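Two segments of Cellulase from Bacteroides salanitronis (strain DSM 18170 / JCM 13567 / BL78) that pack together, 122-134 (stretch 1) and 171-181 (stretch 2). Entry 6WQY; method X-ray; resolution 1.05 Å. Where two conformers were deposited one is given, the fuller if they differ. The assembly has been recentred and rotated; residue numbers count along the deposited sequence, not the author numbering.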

# COMPACT_ATOMS: atom_id res chain seq x y z
N ASP A 122 13.24 2.50 1.43
CA ASP A 122 14.03 3.35 2.31
C ASP A 122 13.82 2.98 3.77
O ASP A 122 14.72 3.15 4.59
CB ASP A 122 13.64 4.82 2.13
CG ASP A 122 13.86 5.32 0.72
OD1 ASP A 122 13.20 4.77 -0.20
OD2 ASP A 122 14.64 6.29 0.54
N GLY A 123 12.63 2.51 4.11
CA GLY A 123 12.31 2.11 5.45
C GLY A 123 12.47 0.63 5.74
O GLY A 123 12.07 0.19 6.82
N ALA A 124 13.03 -0.16 4.82
CA ALA A 124 13.07 -1.60 5.04
C ALA A 124 13.93 -1.94 6.25
O ALA A 124 15.13 -1.64 6.28
CB ALA A 124 13.60 -2.30 3.80
N ASN A 125 13.30 -2.57 7.24
CA ASN A 125 13.98 -3.20 8.37
C ASN A 125 14.78 -2.22 9.23
O ASN A 125 15.63 -2.65 10.01
CB ASN A 125 14.89 -4.33 7.91
CG ASN A 125 14.18 -5.29 6.99
OD1 ASN A 125 12.98 -5.56 7.15
ND2 ASN A 125 14.91 -5.79 5.99
N SER A 126 14.52 -0.93 9.11
CA SER A 126 15.27 0.08 9.84
C SER A 126 16.75 0.07 9.48
O SER A 126 17.58 0.56 10.25
CB SER A 126 15.11 -0.11 11.36
OG SER A 126 15.19 1.11 12.06
N GLN A 127 17.11 -0.45 8.30
CA GLN A 127 18.53 -0.62 7.96
C GLN A 127 19.09 0.50 7.11
O GLN A 127 20.31 0.51 6.87
CB GLN A 127 18.78 -2.00 7.34
CG GLN A 127 18.31 -2.16 5.91
CD GLN A 127 18.49 -3.59 5.40
OE1 GLN A 127 17.56 -4.41 5.45
NE2 GLN A 127 19.68 -3.90 4.91
N TYR A 128 18.27 1.46 6.69
CA TYR A 128 18.73 2.61 5.91
C TYR A 128 18.42 3.90 6.68
O TYR A 128 18.31 3.88 7.91
CB TYR A 128 18.11 2.59 4.51
CG TYR A 128 18.30 1.28 3.78
CD1 TYR A 128 19.56 0.88 3.35
CD2 TYR A 128 17.23 0.45 3.51
CE1 TYR A 128 19.73 -0.32 2.68
CE2 TYR A 128 17.40 -0.74 2.83
CZ TYR A 128 18.65 -1.12 2.43
OH TYR A 128 18.81 -2.32 1.76
N TRP A 129 18.28 5.04 5.99
CA TRP A 129 18.16 6.31 6.70
C TRP A 129 16.90 6.39 7.54
O TRP A 129 16.89 7.07 8.58
CB TRP A 129 18.20 7.50 5.72
CG TRP A 129 17.02 7.58 4.78
CD1 TRP A 129 16.92 7.03 3.54
CD2 TRP A 129 15.78 8.27 5.01
NE1 TRP A 129 15.71 7.32 2.99
CE2 TRP A 129 14.98 8.09 3.86
CE3 TRP A 129 15.26 9.03 6.06
CZ2 TRP A 129 13.71 8.62 3.74
CZ3 TRP A 129 14.00 9.57 5.94
CH2 TRP A 129 13.23 9.35 4.79
N LEU A 130 15.82 5.76 7.11
CA LEU A 130 14.52 5.85 7.77
C LEU A 130 14.56 4.79 8.86
O LEU A 130 14.17 3.64 8.64
CB LEU A 130 13.45 5.65 6.72
CG LEU A 130 11.99 5.82 7.12
CD1 LEU A 130 11.70 7.13 7.81
CD2 LEU A 130 11.15 5.69 5.86
N ASP A 131 15.06 5.17 10.05
CA ASP A 131 15.56 4.25 11.08
C ASP A 131 14.85 4.46 12.41
O ASP A 131 15.29 5.25 13.25
CB ASP A 131 17.08 4.53 11.20
CG ASP A 131 17.75 3.72 12.28
OD1 ASP A 131 17.15 2.83 12.90
OD2 ASP A 131 18.96 4.03 12.54
N ILE A 132 13.75 3.73 12.60
CA ILE A 132 12.93 3.87 13.80
C ILE A 132 13.66 3.40 15.05
O ILE A 132 13.47 3.95 16.14
CB ILE A 132 11.58 3.14 13.62
CG1 ILE A 132 10.61 3.42 14.76
CG2 ILE A 132 11.79 1.63 13.48
CD1 ILE A 132 10.02 4.81 14.75
N LYS A 133 14.49 2.37 14.93
CA LYS A 133 15.14 1.82 16.11
C LYS A 133 16.00 2.87 16.79
O LYS A 133 15.88 3.11 18.00
CB LYS A 133 15.98 0.60 15.76
CG LYS A 133 16.47 -0.13 17.01
CD LYS A 133 17.20 -1.45 16.72
CE LYS A 133 18.52 -1.21 16.00
NZ LYS A 133 19.24 -2.48 15.68
N ASP A 134 16.86 3.53 16.02
CA ASP A 134 17.75 4.54 16.58
C ASP A 134 17.07 5.88 16.78
O ASP A 134 17.44 6.62 17.69
CB ASP A 134 19.00 4.67 15.71
CG ASP A 134 19.81 3.39 15.66
OD1 ASP A 134 20.13 2.84 16.74
OD2 ASP A 134 20.09 2.92 14.54
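Stretch 2 171-181: AMNEIHDGSWG

Stretch 2 has no regular helix or strand; it is extended from Glu-174 to His-176, after a break at Asn-173 (phi/psi -104/-101), then turns at Asp-177 and Gly-178, whose positive phi (118°) suits glycine. It lies against the loop of stretch 1 and the start of the helix at Ile-132, with CA atoms nearest at Gly-123 and Ile-175 (6.1 Å), Lys-133 and Asp-177 (4.7 Å), and Asn-125 and Gly-178 (4.5 Å). Ile-175 to Gly-178 thus follows the sense of Gly-123 to Asn-125, its turn set between Asn-125 and Lys-133. Together the stretches bury 506 Å². Asn-125 is covered most: its CA-to-CB bond points away, yet chi1 near -50° (m) brings OD1 back to 3.1 Å from His-176 NE2, a weak hydrogen bond received at the ring edge, and to 3.4 Å from Trp-180 CZ2. Asn-125 O lies 3.7 Å from Gly-178 CA. Asp-177 sits beside the helix start, its CB 3.8 Å from Lys-133 CB and its N 3.7 Å from Ile-132 CG2; water 3 joins the two stretches, accepting from Lys-133 NZ (2.8 Å) and donating to Asp-177 O (2.6 Å). Ile-175 supplies most of the apolar contacts: CG2 packs on Ile-132 CB at 3.8 Å, while CD1 meets Leu-130 CD2 at 4.0 Å and passes 4.2 Å from Gly-123 CA, where a CB would clash with it. Water 1 links Gly-123 O (2.7 Å) to His-176 N (2.9 Å).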

# COMPACT_ATOMS: atom_id res chain seq x y z
N ALA A 171 2.78 8.16 3.33
CA ALA A 171 3.98 8.71 3.97
C ALA A 171 5.18 7.80 3.85
O ALA A 171 6.31 8.27 3.62
CB ALA A 171 3.67 8.91 5.45
N MET A 172 4.97 6.51 4.11
CA MET A 172 6.02 5.49 4.17
C MET A 172 5.32 4.15 4.15
O MET A 172 4.08 4.08 4.08
CB MET A 172 6.95 5.69 5.36
CG MET A 172 6.31 5.64 6.69
SD MET A 172 7.30 6.49 7.95
CE MET A 172 6.76 8.17 7.64
N ASN A 173 6.11 3.07 4.19
CA ASN A 173 5.63 1.72 3.94
C ASN A 173 5.48 0.92 5.24
O ASN A 173 4.48 1.11 5.95
CB ASN A 173 6.52 1.04 2.90
CG ASN A 173 6.02 -0.34 2.55
OD1 ASN A 173 4.81 -0.53 2.40
ND2 ASN A 173 6.92 -1.31 2.46
N GLU A 174 6.45 0.05 5.55
CA GLU A 174 6.36 -0.89 6.67
C GLU A 174 7.49 -0.57 7.63
O GLU A 174 8.65 -0.93 7.41
CB GLU A 174 6.47 -2.33 6.17
CG GLU A 174 5.28 -2.77 5.37
CD GLU A 174 5.34 -4.21 4.90
OE1 GLU A 174 6.43 -4.83 4.95
OE2 GLU A 174 4.28 -4.76 4.48
N ILE A 175 7.17 0.13 8.70
CA ILE A 175 8.16 0.63 9.64
C ILE A 175 8.23 -0.32 10.84
O ILE A 175 7.23 -0.57 11.53
CB ILE A 175 7.81 2.06 10.08
CG1 ILE A 175 7.79 3.00 8.86
CG2 ILE A 175 8.76 2.54 11.16
CD1 ILE A 175 9.08 3.05 8.04
N HIS A 176 9.44 -0.84 11.08
CA HIS A 176 9.71 -1.67 12.23
C HIS A 176 11.21 -1.62 12.51
O HIS A 176 12.02 -1.25 11.63
CB HIS A 176 9.25 -3.12 12.03
CG HIS A 176 10.00 -3.83 10.96
ND1 HIS A 176 11.04 -4.69 11.23
CD2 HIS A 176 9.87 -3.79 9.62
CE1 HIS A 176 11.51 -5.16 10.09
NE2 HIS A 176 10.81 -4.63 9.09
N ASP A 177 11.59 -2.02 13.72
CA ASP A 177 12.96 -1.86 14.17
C ASP A 177 13.90 -2.97 13.74
O ASP A 177 15.06 -2.97 14.17
CB ASP A 177 13.00 -1.69 15.70
CG ASP A 177 12.63 -2.94 16.48
OD1 ASP A 177 12.37 -4.01 15.90
OD2 ASP A 177 12.65 -2.83 17.72
N GLY A 178 13.43 -3.88 12.87
CA GLY A 178 14.17 -5.05 12.45
C GLY A 178 13.47 -6.34 12.82
O GLY A 178 13.61 -7.35 12.11
N SER A 179 12.68 -6.32 13.90
CA SER A 179 12.03 -7.51 14.40
C SER A 179 10.58 -7.65 13.98
O SER A 179 9.86 -8.49 14.53
CB SER A 179 12.13 -7.56 15.92
OG SER A 179 13.47 -7.81 16.32
N TRP A 180 10.13 -6.86 13.00
CA TRP A 180 8.87 -7.13 12.31
C TRP A 180 7.67 -7.11 13.25
O TRP A 180 6.68 -7.81 13.03
CB TRP A 180 8.96 -8.42 11.50
CG TRP A 180 9.77 -8.27 10.25
CD1 TRP A 180 11.11 -8.51 10.09
CD2 TRP A 180 9.29 -7.82 9.00
NE1 TRP A 180 11.48 -8.25 8.80
CE2 TRP A 180 10.37 -7.82 8.11
CE3 TRP A 180 8.04 -7.43 8.54
CZ2 TRP A 180 10.23 -7.45 6.77
CZ3 TRP A 180 7.90 -7.07 7.21
CH2 TRP A 180 8.99 -7.08 6.36
N GLY A 181 7.72 -6.26 14.26
CA GLY A 181 6.63 -6.11 15.21
C GLY A 181 6.83 -6.83 16.53
O GLY A 181 6.03 -6.62 17.45
O HOH W 1 11.52 0.30 9.42
O HOH W 2 10.40 -3.06 6.67
O HOH W 3 17.56 -3.74 13.83